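Local coordinates for glucose dehydrogenase (Haloferax mediterranei, PDB 2B5W), which catalyses the zinc-dependent oxidation of D-glucose and several other aldoses, using NAD+ or, preferentially, NADP+ as electron acceptor, at residues Gly146-Pro151 / Glu325-Gly330; Leu187-Leu192 / Leu202-Arg207; Pro211-Asp216 / Thr346-Ala351. The protein carries 1 engineered substitution. All coordinates share one frame; numbering follows the deposited sequence.

Contact 1. Residues Gly146-Pro151 / Glu325-Gly330; sequences GFLIEP and EDLVTG
Phe147 and Leu148 meet Leu327 and Val328 in a buried, purely apolar contact that joins the 3-10 turn leading into helix 149-164 to the junction where helix 321-327 gives way to strand 328-333. Both methyls of Val328 reach the far end of the Phe147 ring: CG1 comes to its edge, near the ring plane, 4.0 Å from CZ, and CG2 also lies close to CZ and 4.4 Å from CD1 of Leu148. With CG of Phe147 placed between its backbone N and carbonyl carbon (chi1 62°), the ring reaches across to a valine that approaches from the opposite direction. Beside this pair, CD2 of Leu148 meets CD2 of Leu327 at 4.2 Å. Branched aliphatic chains and a flat ring suit a place where no hydrogen bond crosses and the touching groups are all apolar. Two residues on from Leu148 is Glu150, which experiment places in the catalytic zinc and substrate sites, although the zinc here is held by the engineered Cys38, His63 and Glu64. Strand 349-353 touches both sides, Ala351 meeting Phe147 and Lys349 meeting Leu148 and Leu327, and helix 183-194 borders the contact through Leu186 and Leu187, which pack on Leu327.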
loop_
_atom_site.group_PDB
_atom_site.type_symbol
_atom_site.label_atom_id
_atom_site.label_comp_id
_atom_site.label_asym_id
_atom_site.label_seq_id
_atom_site.Cartn_x
_atom_site.Cartn_y
_atom_site.Cartn_z
ATOM N N GLY A 146 -30.542 5.592 8.160
ATOM C CA GLY A 146 -29.333 6.033 8.869
ATOM C C GLY A 146 -28.404 4.907 9.268
ATOM O O GLY A 146 -27.198 5.148 9.551
ATOM N N PHE A 147 -28.926 3.687 9.318
ATOM C CA PHE A 147 -28.120 2.501 9.514
ATOM C C PHE A 147 -27.126 2.233 8.390
ATOM O O PHE A 147 -26.334 1.330 8.526
ATOM C CB PHE A 147 -29.019 1.282 9.777
ATOM C CG PHE A 147 -29.932 0.951 8.637
ATOM C CD1 PHE A 147 -29.523 0.102 7.602
ATOM C CD2 PHE A 147 -31.221 1.474 8.579
ATOM C CE1 PHE A 147 -30.381 -0.157 6.550
ATOM C CE2 PHE A 147 -32.037 1.218 7.545
ATOM C CZ PHE A 147 -31.652 0.401 6.537
ATOM N N LEU A 148 -27.214 2.961 7.275
ATOM C CA LEU A 148 -26.284 2.800 6.176
ATOM C C LEU A 148 -25.074 3.709 6.343
ATOM O O LEU A 148 -24.070 3.517 5.655
ATOM C CB LEU A 148 -26.931 3.121 4.839
ATOM C CG LEU A 148 -28.032 2.166 4.375
ATOM C CD1 LEU A 148 -28.544 2.625 3.030
ATOM C CD2 LEU A 148 -27.540 0.770 4.323
ATOM N N ILE A 149 -25.145 4.669 7.256
ATOM C CA ILE A 149 -24.003 5.616 7.450
ATOM C C ILE A 149 -22.761 4.853 7.941
ATOM O O ILE A 149 -21.660 5.077 7.430
ATOM C CB ILE A 149 -24.404 6.740 8.392
ATOM C CG1 ILE A 149 -25.511 7.594 7.808
ATOM C CG2 ILE A 149 -23.199 7.552 8.815
ATOM C CD1 ILE A 149 -25.171 8.192 6.454
ATOM N N GLU A 150 -22.886 3.925 8.894
ATOM C CA GLU A 150 -21.707 3.185 9.293
ATOM C C GLU A 150 -21.078 2.364 8.172
ATOM O O GLU A 150 -19.876 2.461 7.939
ATOM C CB GLU A 150 -21.971 2.337 10.575
ATOM C CG GLU A 150 -20.698 1.795 11.233
ATOM C CD GLU A 150 -20.201 0.497 10.667
ATOM O OE1 GLU A 150 -20.924 -0.109 9.834
ATOM O OE2 GLU A 150 -19.070 0.047 11.014
ATOM N N PRO A 151 -21.816 1.534 7.423
ATOM C CA PRO A 151 -21.197 0.836 6.299
ATOM C C PRO A 151 -20.576 1.767 5.261
ATOM O O PRO A 151 -19.496 1.475 4.762
ATOM C CB PRO A 151 -22.362 0.040 5.687
ATOM C CG PRO A 151 -23.413 0.067 6.631
ATOM C CD PRO A 151 -23.178 1.059 7.715
ATOM N N GLU A 325 -33.412 1.907 -2.602
ATOM C CA GLU A 325 -34.626 1.098 -2.523
ATOM C C GLU A 325 -34.305 -0.383 -2.749
ATOM O O GLU A 325 -34.769 -1.237 -2.006
ATOM C CB GLU A 325 -35.657 1.593 -3.550
ATOM C CG GLU A 325 -36.220 2.987 -3.276
ATOM C CD GLU A 325 -37.170 3.478 -4.366
ATOM O OE1 GLU A 325 -37.171 2.929 -5.492
ATOM O OE2 GLU A 325 -37.927 4.430 -4.097
ATOM N N ASP A 326 -33.460 -0.691 -3.736
ATOM C CA ASP A 326 -33.189 -2.083 -4.089
ATOM C C ASP A 326 -32.196 -2.765 -3.147
ATOM O O ASP A 326 -32.227 -3.979 -2.917
ATOM C CB ASP A 326 -32.740 -2.210 -5.540
ATOM C CG ASP A 326 -33.837 -1.857 -6.546
ATOM O OD1 ASP A 326 -35.009 -1.636 -6.172
ATOM O OD2 ASP A 326 -33.592 -1.794 -7.758
ATOM N N LEU A 327 -31.281 -1.988 -2.588
ATOM C CA LEU A 327 -30.301 -2.500 -1.653
ATOM C C LEU A 327 -30.924 -3.025 -0.377
ATOM O O LEU A 327 -30.524 -4.079 0.116
ATOM C CB LEU A 327 -29.285 -1.391 -1.312
ATOM C CG LEU A 327 -28.142 -1.828 -0.368
ATOM C CD1 LEU A 327 -27.098 -2.593 -1.108
ATOM C CD2 LEU A 327 -27.538 -0.582 0.327
ATOM N N VAL A 328 -31.862 -2.256 0.161
ATOM C CA VAL A 328 -32.506 -2.561 1.448
ATOM C C VAL A 328 -33.729 -3.452 1.181
ATOM O O VAL A 328 -34.816 -2.997 0.795
ATOM C CB VAL A 328 -32.846 -1.292 2.234
ATOM C CG1 VAL A 328 -33.453 -1.690 3.587
ATOM C CG2 VAL A 328 -31.592 -0.471 2.465
ATOM N N THR A 329 -33.501 -4.738 1.369
ATOM C CA THR A 329 -34.497 -5.738 1.019
ATOM C C THR A 329 -35.488 -5.991 2.118
ATOM O O THR A 329 -36.559 -6.561 1.854
ATOM C CB THR A 329 -33.837 -7.033 0.548
ATOM O OG1 THR A 329 -32.849 -7.467 1.465
ATOM C CG2 THR A 329 -33.074 -6.858 -0.768
ATOM N N GLY A 330 -35.184 -5.555 3.340
ATOM C CA GLY A 330 -36.149 -5.673 4.419
ATOM C C GLY A 330 -35.808 -4.873 5.653
ATOM O O GLY A 330 -34.700 -4.996 6.147
#

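Contact 2. Residues Leu187-Leu192 / Leu202-Arg207; sequences LTLAML and LYCLGR. With NAP (NADP nicotinamide-adenine-dinucleotide phosphate), chain I.
Leu189 of helix 183-194 lies against Leu202 and Cys204 of strand 201-206 within the first beta-alpha-beta unit of the Rossmann fold, in which the helix returns antiparallel to the strands. The short segments show this directly: helix 187-192 and strand 202-206 run at 173° to each other, their axes 9.5 Å apart at closest approach. The leucine spreads its two methyls along the strand. CD1 sits over the backbone, 3.8 Å from the carbonyl O of Tyr203, and also touches Leu202; CD2 rests 3.8 Å from CB of Cys204. Its CG stands opposite the backbone N (chi1 -176°), which carries the fork out to the sheet. Leu202 slants across Leu189 and extends CD2 to CB of Leu192, 4.2 Å away, one helical turn further on. Leucines fill the layer between helix and sheet, whereas the smaller Cys204 suits the position close to Asn181, a residue of the NADP site. Tyr203 points to the other face of the sheet, where its hydroxyl is hydrogen-bonded to Glu241.

The strand ends at the cofactor. Leu205 touches the adenine at C2A, and Arg207 stretches along the base with its chain extended from CG to NE, laying its guanidinium flat enough for N7A to sit over the centre of one face. The same group turns its edge to the 2'-phosphate, a site for the extra charge of NADP that agrees with the enzyme's preference; Arg208 and Ser228 also bond to the cofactor. Two donors of Arg207 grip a single phosphate oxygen, O3X: NE at 3.0 Å and NH2 at 2.8 Å, the latter with an N-H...O angle of 150°.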
loop_
_atom_site.group_PDB
_atom_site.type_symbol
_atom_site.label_atom_id
_atom_site.label_comp_id
_atom_site.label_asym_id
_atom_site.label_seq_id
_atom_site.Cartn_x
_atom_site.Cartn_y
_atom_site.Cartn_z
ATOM N N LEU A 187 -22.833 -1.424 -1.919
ATOM C CA LEU A 187 -22.779 -0.021 -1.488
ATOM C C LEU A 187 -21.530 0.669 -2.060
ATOM O O LEU A 187 -21.594 1.794 -2.587
ATOM C CB LEU A 187 -22.756 0.023 0.042
ATOM C CG LEU A 187 -23.040 1.283 0.804
ATOM C CD1 LEU A 187 -24.421 1.794 0.479
ATOM C CD2 LEU A 187 -22.899 0.935 2.296
ATOM N N THR A 188 -20.400 -0.023 -1.978
ATOM C CA THR A 188 -19.151 0.486 -2.461
ATOM C C THR A 188 -19.197 0.757 -3.965
ATOM O O THR A 188 -18.718 1.782 -4.432
ATOM C CB THR A 188 -18.012 -0.448 -2.106
ATOM O OG1 THR A 188 -17.907 -0.543 -0.678
ATOM C CG2 THR A 188 -16.721 0.049 -2.593
ATOM N N LEU A 189 -19.806 -0.150 -4.717
ATOM C CA LEU A 189 -19.911 0.038 -6.156
ATOM C C LEU A 189 -20.678 1.338 -6.503
ATOM O O LEU A 189 -20.261 2.086 -7.381
ATOM C CB LEU A 189 -20.566 -1.203 -6.759
ATOM C CG LEU A 189 -20.691 -1.256 -8.277
ATOM C CD1 LEU A 189 -19.358 -1.332 -8.934
ATOM C CD2 LEU A 189 -21.605 -2.441 -8.656
ATOM N N ALA A 190 -21.808 1.601 -5.832
ATOM C CA ALA A 190 -22.555 2.824 -6.027
ATOM C C ALA A 190 -21.759 4.035 -5.585
ATOM O O ALA A 190 -21.784 5.087 -6.244
ATOM C CB ALA A 190 -23.881 2.786 -5.282
ATOM N N MET A 191 -21.024 3.904 -4.485
ATOM C CA MET A 191 -20.137 4.986 -4.082
ATOM C C MET A 191 -19.056 5.305 -5.142
ATOM O O MET A 191 -18.751 6.447 -5.406
ATOM C CB MET A 191 -19.463 4.701 -2.740
ATOM C CG MET A 191 -20.454 4.561 -1.597
ATOM S SD MET A 191 -19.691 4.023 -0.056
ATOM C CE MET A 191 -18.492 5.364 0.207
ATOM N N LEU A 192 -18.467 4.287 -5.736
ATOM C CA LEU A 192 -17.451 4.478 -6.752
ATOM C C LEU A 192 -18.047 5.143 -7.989
ATOM O O LEU A 192 -17.399 5.952 -8.623
ATOM C CB LEU A 192 -16.734 3.158 -7.108
ATOM C CG LEU A 192 -15.880 2.613 -5.968
ATOM C CD1 LEU A 192 -15.470 1.174 -6.224
ATOM C CD2 LEU A 192 -14.619 3.472 -5.731
ATOM N N LEU A 202 -16.959 0.483 -14.485
ATOM C CA LEU A 202 -17.133 -0.228 -13.231
ATOM C C LEU A 202 -17.441 -1.725 -13.420
ATOM O O LEU A 202 -18.169 -2.125 -14.334
ATOM C CB LEU A 202 -18.249 0.431 -12.410
ATOM C CG LEU A 202 -18.102 1.905 -12.099
ATOM C CD1 LEU A 202 -19.434 2.418 -11.500
ATOM C CD2 LEU A 202 -16.915 2.169 -11.231
ATOM N N TYR A 203 -16.964 -2.522 -12.478
ATOM C CA TYR A 203 -17.039 -3.987 -12.531
ATOM C C TYR A 203 -17.302 -4.501 -11.132
ATOM O O TYR A 203 -16.836 -3.904 -10.165
ATOM C CB TYR A 203 -15.725 -4.514 -13.066
ATOM C CG TYR A 203 -15.385 -4.028 -14.456
ATOM C CD1 TYR A 203 -14.719 -2.837 -14.649
ATOM C CD2 TYR A 203 -15.672 -4.808 -15.586
ATOM C CE1 TYR A 203 -14.378 -2.365 -15.899
ATOM C CE2 TYR A 203 -15.326 -4.346 -16.845
ATOM C CZ TYR A 203 -14.697 -3.124 -17.001
ATOM O OH TYR A 203 -14.349 -2.650 -18.245
ATOM N N CYS A 204 -18.041 -5.589 -10.988
ATOM C CA CYS A 204 -18.286 -6.174 -9.672
ATOM C C CYS A 204 -18.284 -7.706 -9.771
ATOM O O CYS A 204 -18.939 -8.261 -10.629
ATOM C CB CYS A 204 -19.561 -5.665 -9.040
ATOM S SG CYS A 204 -19.947 -6.299 -7.429
ATOM N N LEU A 205 -17.506 -8.338 -8.909
ATOM C CA LEU A 205 -17.329 -9.797 -8.889
ATOM C C LEU A 205 -18.326 -10.467 -7.969
ATOM O O LEU A 205 -18.471 -10.106 -6.800
ATOM C CB LEU A 205 -15.925 -10.138 -8.391
ATOM C CG LEU A 205 -15.462 -11.594 -8.590
ATOM C CD1 LEU A 205 -14.916 -11.764 -9.986
ATOM C CD2 LEU A 205 -14.417 -11.965 -7.520
ATOM N N GLY A 206 -18.964 -11.529 -8.470
ATOM C CA GLY A 206 -19.839 -12.378 -7.684
ATOM C C GLY A 206 -19.755 -13.809 -8.226
ATOM O O GLY A 206 -18.940 -14.066 -9.101
ATOM N N ARG A 207 -20.643 -14.667 -7.760
ATOM C CA ARG A 207 -20.670 -16.065 -8.189
ATOM C C ARG A 207 -22.112 -16.596 -8.170
ATOM O O ARG A 207 -22.371 -17.708 -7.717
ATOM C CB ARG A 207 -19.707 -16.910 -7.359
ATOM C CG ARG A 207 -19.913 -16.929 -5.907
ATOM C CD ARG A 207 -18.845 -17.716 -5.157
ATOM N NE ARG A 207 -19.084 -17.664 -3.739
ATOM C CZ ARG A 207 -18.278 -18.194 -2.823
ATOM N NH1 ARG A 207 -17.155 -18.800 -3.200
ATOM N NH2 ARG A 207 -18.586 -18.095 -1.533
HETATM P PA NAP I . -21.068 -10.774 2.772
HETATM O O1A NAP I . -20.809 -12.097 3.316
HETATM O O2A NAP I . -22.550 -10.374 2.823
HETATM O O5B NAP I . -20.610 -10.674 1.266
HETATM C C5B NAP I . -19.487 -11.322 0.732
HETATM C C4B NAP I . -19.915 -11.592 -0.693
HETATM O O4B NAP I . -18.780 -12.029 -1.405
HETATM C C3B NAP I . -21.004 -12.676 -0.818
HETATM O O3B NAP I . -22.173 -12.210 -1.472
HETATM C C2B NAP I . -20.314 -13.791 -1.605
HETATM O O2B NAP I . -21.120 -14.411 -2.593
HETATM C C1B NAP I . -19.172 -13.067 -2.277
HETATM N N9A NAP I . -18.043 -13.950 -2.501
HETATM C C8A NAP I . -17.341 -14.651 -1.548
HETATM N N7A NAP I . -16.376 -15.356 -2.168
HETATM C C5A NAP I . -16.490 -15.146 -3.522
HETATM C C6A NAP I . -15.792 -15.604 -4.644
HETATM N N6A NAP I . -14.792 -16.506 -4.560
HETATM N N1A NAP I . -16.165 -15.172 -5.895
HETATM C C2A NAP I . -17.197 -14.272 -6.060
HETATM N N3A NAP I . -17.901 -13.812 -4.960
HETATM C C4A NAP I . -17.540 -14.229 -3.722
HETATM O O3 NAP I . -20.357 -9.650 3.647
HETATM P PN NAP I . -20.438 -8.033 3.594
HETATM O O1N NAP I . -20.609 -7.523 2.203
HETATM O O2N NAP I . -21.285 -7.472 4.695
HETATM O O5D NAP I . -18.887 -8.007 3.974
HETATM C C5D NAP I . -17.899 -8.261 2.994
HETATM C C4D NAP I . -16.548 -8.541 3.650
HETATM O O4D NAP I . -16.122 -7.346 4.311
HETATM C C3D NAP I . -16.589 -9.639 4.716
HETATM O O3D NAP I . -15.444 -10.465 4.635
HETATM C C2D NAP I . -16.623 -8.847 6.018
HETATM O O2D NAP I . -16.174 -9.540 7.153
HETATM C C1D NAP I . -15.744 -7.651 5.653
HETATM N N1N NAP I . -15.993 -6.410 6.397
HETATM C C2N NAP I . -14.872 -5.770 6.830
HETATM C C3N NAP I . -14.987 -4.560 7.452
HETATM C C7N NAP I . -13.696 -3.847 7.729
HETATM O O7N NAP I . -13.885 -2.731 8.538
HETATM N N7N NAP I . -12.527 -4.316 7.211
HETATM C C4N NAP I . -16.232 -3.968 7.700
HETATM C C5N NAP I . -17.366 -4.628 7.241
HETATM C C6N NAP I . -17.236 -5.846 6.560
HETATM P P2B NAP I . -22.033 -15.751 -2.262
HETATM O O1X NAP I . -23.101 -15.456 -1.342
HETATM O O2X NAP I . -22.520 -16.172 -3.664
HETATM O O3X NAP I . -21.121 -16.836 -1.679
#

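Contact 3. Residues Pro211-Asp216 / Thr346-Ala351; sequences PDPTID and TTIKTA. With K (potassium ion), chain D.
The N-terminal turn of helix 213-220, capped by Asp212, packs against the loop that leads into strand 349-353. Across the contact, CD1 of Ile348 lies 4.0 Å from CB of Pro213 and 4.1 Å from CG2 of Thr214, while CG of Pro213 rests 3.9 Å from CA of Thr346. Proline suits the first turn, where its missing N-H costs no helical bond, and its ring offers Ile348 a rigid apolar surface.

Asp212 OD1 gathers three donors. Ile215 N approaches along the anti lone pair, Thr214 N comes from above the carboxylate plane at 2.8 Å, and Thr214 OG1 gives its proton from the syn side at 2.6 Å. The other oxygen, OD2, forms a salt bridge with Arg208 of the NADP site. Thr214 holds OG1 between its backbone N and carbonyl carbon (chi1 73°), which turns the hydroxyl back to the cap and to Asn181 ND2 and leaves CG2 for the isoleucine. A valine here lacks the hydroxyl, so the Asp212 carboxylate would probably be held less firmly at the cap and the Asn181 amide, next to NADP, left without this partner.

Thr347 binds a potassium ion through its carbonyl O at 2.7 Å, with Asp344 O as a second ligand. Among the neighbouring elements, Leu186 of helix 183-194 touches both Thr214 and Ile348, and Leu327 of helix 321-327 packs on Ile348.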
loop_
_atom_site.group_PDB
_atom_site.type_symbol
_atom_site.label_atom_id
_atom_site.label_comp_id
_atom_site.label_asym_id
_atom_site.label_seq_id
_atom_site.Cartn_x
_atom_site.Cartn_y
_atom_site.Cartn_z
ATOM N N PRO A 211 -31.852 -15.745 -12.203
ATOM C CA PRO A 211 -32.021 -14.338 -11.832
ATOM C C PRO A 211 -31.557 -14.125 -10.379
ATOM O O PRO A 211 -31.754 -14.965 -9.499
ATOM C CB PRO A 211 -33.552 -14.148 -11.916
ATOM C CG PRO A 211 -34.073 -15.465 -11.456
ATOM C CD PRO A 211 -33.096 -16.496 -11.991
ATOM N N ASP A 212 -30.951 -12.956 -10.145
ATOM C CA ASP A 212 -30.343 -12.639 -8.844
ATOM C C ASP A 212 -30.397 -11.129 -8.650
ATOM O O ASP A 212 -30.089 -10.376 -9.570
ATOM C CB ASP A 212 -28.916 -13.121 -8.813
ATOM C CG ASP A 212 -28.278 -12.910 -7.482
ATOM O OD1 ASP A 212 -27.785 -11.756 -7.303
ATOM O OD2 ASP A 212 -28.211 -13.803 -6.607
ATOM N N PRO A 213 -30.830 -10.676 -7.471
ATOM C CA PRO A 213 -31.020 -9.215 -7.295
ATOM C C PRO A 213 -29.718 -8.429 -7.121
ATOM O O PRO A 213 -29.718 -7.196 -7.346
ATOM C CB PRO A 213 -31.843 -9.110 -6.010
ATOM C CG PRO A 213 -31.483 -10.327 -5.232
ATOM C CD PRO A 213 -31.263 -11.431 -6.285
ATOM N N THR A 214 -28.630 -9.098 -6.786
ATOM C CA THR A 214 -27.327 -8.421 -6.765
ATOM C C THR A 214 -26.802 -8.190 -8.179
ATOM O O THR A 214 -26.306 -7.135 -8.508
ATOM C CB THR A 214 -26.238 -9.130 -5.881
ATOM O OG1 THR A 214 -25.763 -10.335 -6.494
ATOM C CG2 THR A 214 -26.776 -9.573 -4.533
ATOM N N ILE A 215 -26.990 -9.167 -9.061
ATOM C CA ILE A 215 -26.656 -8.947 -10.458
ATOM C C ILE A 215 -27.466 -7.783 -11.027
ATOM O O ILE A 215 -26.974 -6.927 -11.765
ATOM C CB ILE A 215 -26.909 -10.233 -11.289
ATOM C CG1 ILE A 215 -26.025 -11.374 -10.770
ATOM C CG2 ILE A 215 -26.624 -9.951 -12.781
ATOM C CD1 ILE A 215 -26.180 -12.750 -11.550
ATOM N N ASP A 216 -28.751 -7.750 -10.678
ATOM C CA ASP A 216 -29.586 -6.732 -11.187
ATOM C C ASP A 216 -29.097 -5.345 -10.720
ATOM O O ASP A 216 -29.075 -4.416 -11.480
ATOM C CB ASP A 216 -31.019 -6.929 -10.725
ATOM C CG ASP A 216 -31.725 -8.115 -11.364
ATOM O OD1 ASP A 216 -31.227 -8.638 -12.375
ATOM O OD2 ASP A 216 -32.801 -8.538 -10.849
ATOM N N THR A 346 -31.549 -13.665 -1.906
ATOM C CA THR A 346 -32.441 -12.523 -2.094
ATOM C C THR A 346 -32.421 -11.490 -0.972
ATOM O O THR A 346 -33.155 -10.480 -1.058
ATOM C CB THR A 346 -33.886 -12.967 -2.283
ATOM O OG1 THR A 346 -34.303 -13.732 -1.153
ATOM C CG2 THR A 346 -34.018 -13.859 -3.478
ATOM N N THR A 347 -31.639 -11.761 0.081
ATOM C CA THR A 347 -31.485 -10.836 1.206
ATOM C C THR A 347 -30.215 -10.088 0.955
ATOM O O THR A 347 -29.177 -10.686 0.813
ATOM C CB THR A 347 -31.413 -11.602 2.513
ATOM O OG1 THR A 347 -32.617 -12.385 2.667
ATOM C CG2 THR A 347 -31.444 -10.662 3.679
ATOM N N ILE A 348 -30.297 -8.771 0.808
ATOM C CA ILE A 348 -29.083 -7.999 0.562
ATOM C C ILE A 348 -28.745 -7.216 1.829
ATOM O O ILE A 348 -27.813 -7.570 2.526
ATOM C CB ILE A 348 -29.223 -7.108 -0.655
ATOM C CG1 ILE A 348 -29.497 -7.975 -1.889
ATOM C CG2 ILE A 348 -27.941 -6.267 -0.835
ATOM C CD1 ILE A 348 -29.790 -7.191 -3.122
ATOM N N LYS A 349 -29.487 -6.162 2.111
ATOM C CA LYS A 349 -29.331 -5.419 3.347
ATOM C C LYS A 349 -30.638 -5.348 4.125
ATOM O O LYS A 349 -31.659 -5.009 3.558
ATOM C CB LYS A 349 -28.888 -3.989 3.042
ATOM C CG LYS A 349 -28.639 -3.152 4.251
ATOM C CD LYS A 349 -27.385 -3.678 4.939
ATOM C CE LYS A 349 -26.975 -2.872 6.097
ATOM N NZ LYS A 349 -25.772 -3.522 6.660
ATOM N N THR A 350 -30.558 -5.623 5.418
ATOM C CA THR A 350 -31.710 -5.581 6.311
ATOM C C THR A 350 -31.408 -4.748 7.510
ATOM O O THR A 350 -30.256 -4.458 7.791
ATOM C CB THR A 350 -32.088 -6.962 6.805
ATOM O OG1 THR A 350 -31.005 -7.515 7.562
ATOM C CG2 THR A 350 -32.340 -7.956 5.654
ATOM N N ALA A 351 -32.457 -4.362 8.204
ATOM C CA ALA A 351 -32.357 -3.673 9.467
ATOM C C ALA A 351 -33.538 -4.056 10.334
ATOM O O ALA A 351 -34.537 -4.544 9.836
ATOM C CB ALA A 351 -32.348 -2.161 9.274
HETATM K K K D . -27.195 -12.486 1.036
#

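In the fold
The three contacts lie near the cofactor and zinc of one subunit at different removes. Contact 1 lies 12 Å from contact 3 and 15 Å from contact 2, centre to centre. Contacts 1 and 3 share a sheet: strands 328-333 and 349-353 run parallel side by side, and Thr329 N lies 2.9 Å from Lys349 O, a probable hydrogen bond. Leu187 of contact 2 packs on contact 1, its CD2 3.5 Å from CB of Pro151. Contact 2 closes just before contact 3 opens, 202-207 running on shortly into 211-216, and their centres are 13 Å apart. The Phe147 side chain is about 9 Å from the zinc ion, and that of Thr214 about 6 Å from NADP, which Arg207 in contact 2 binds directly.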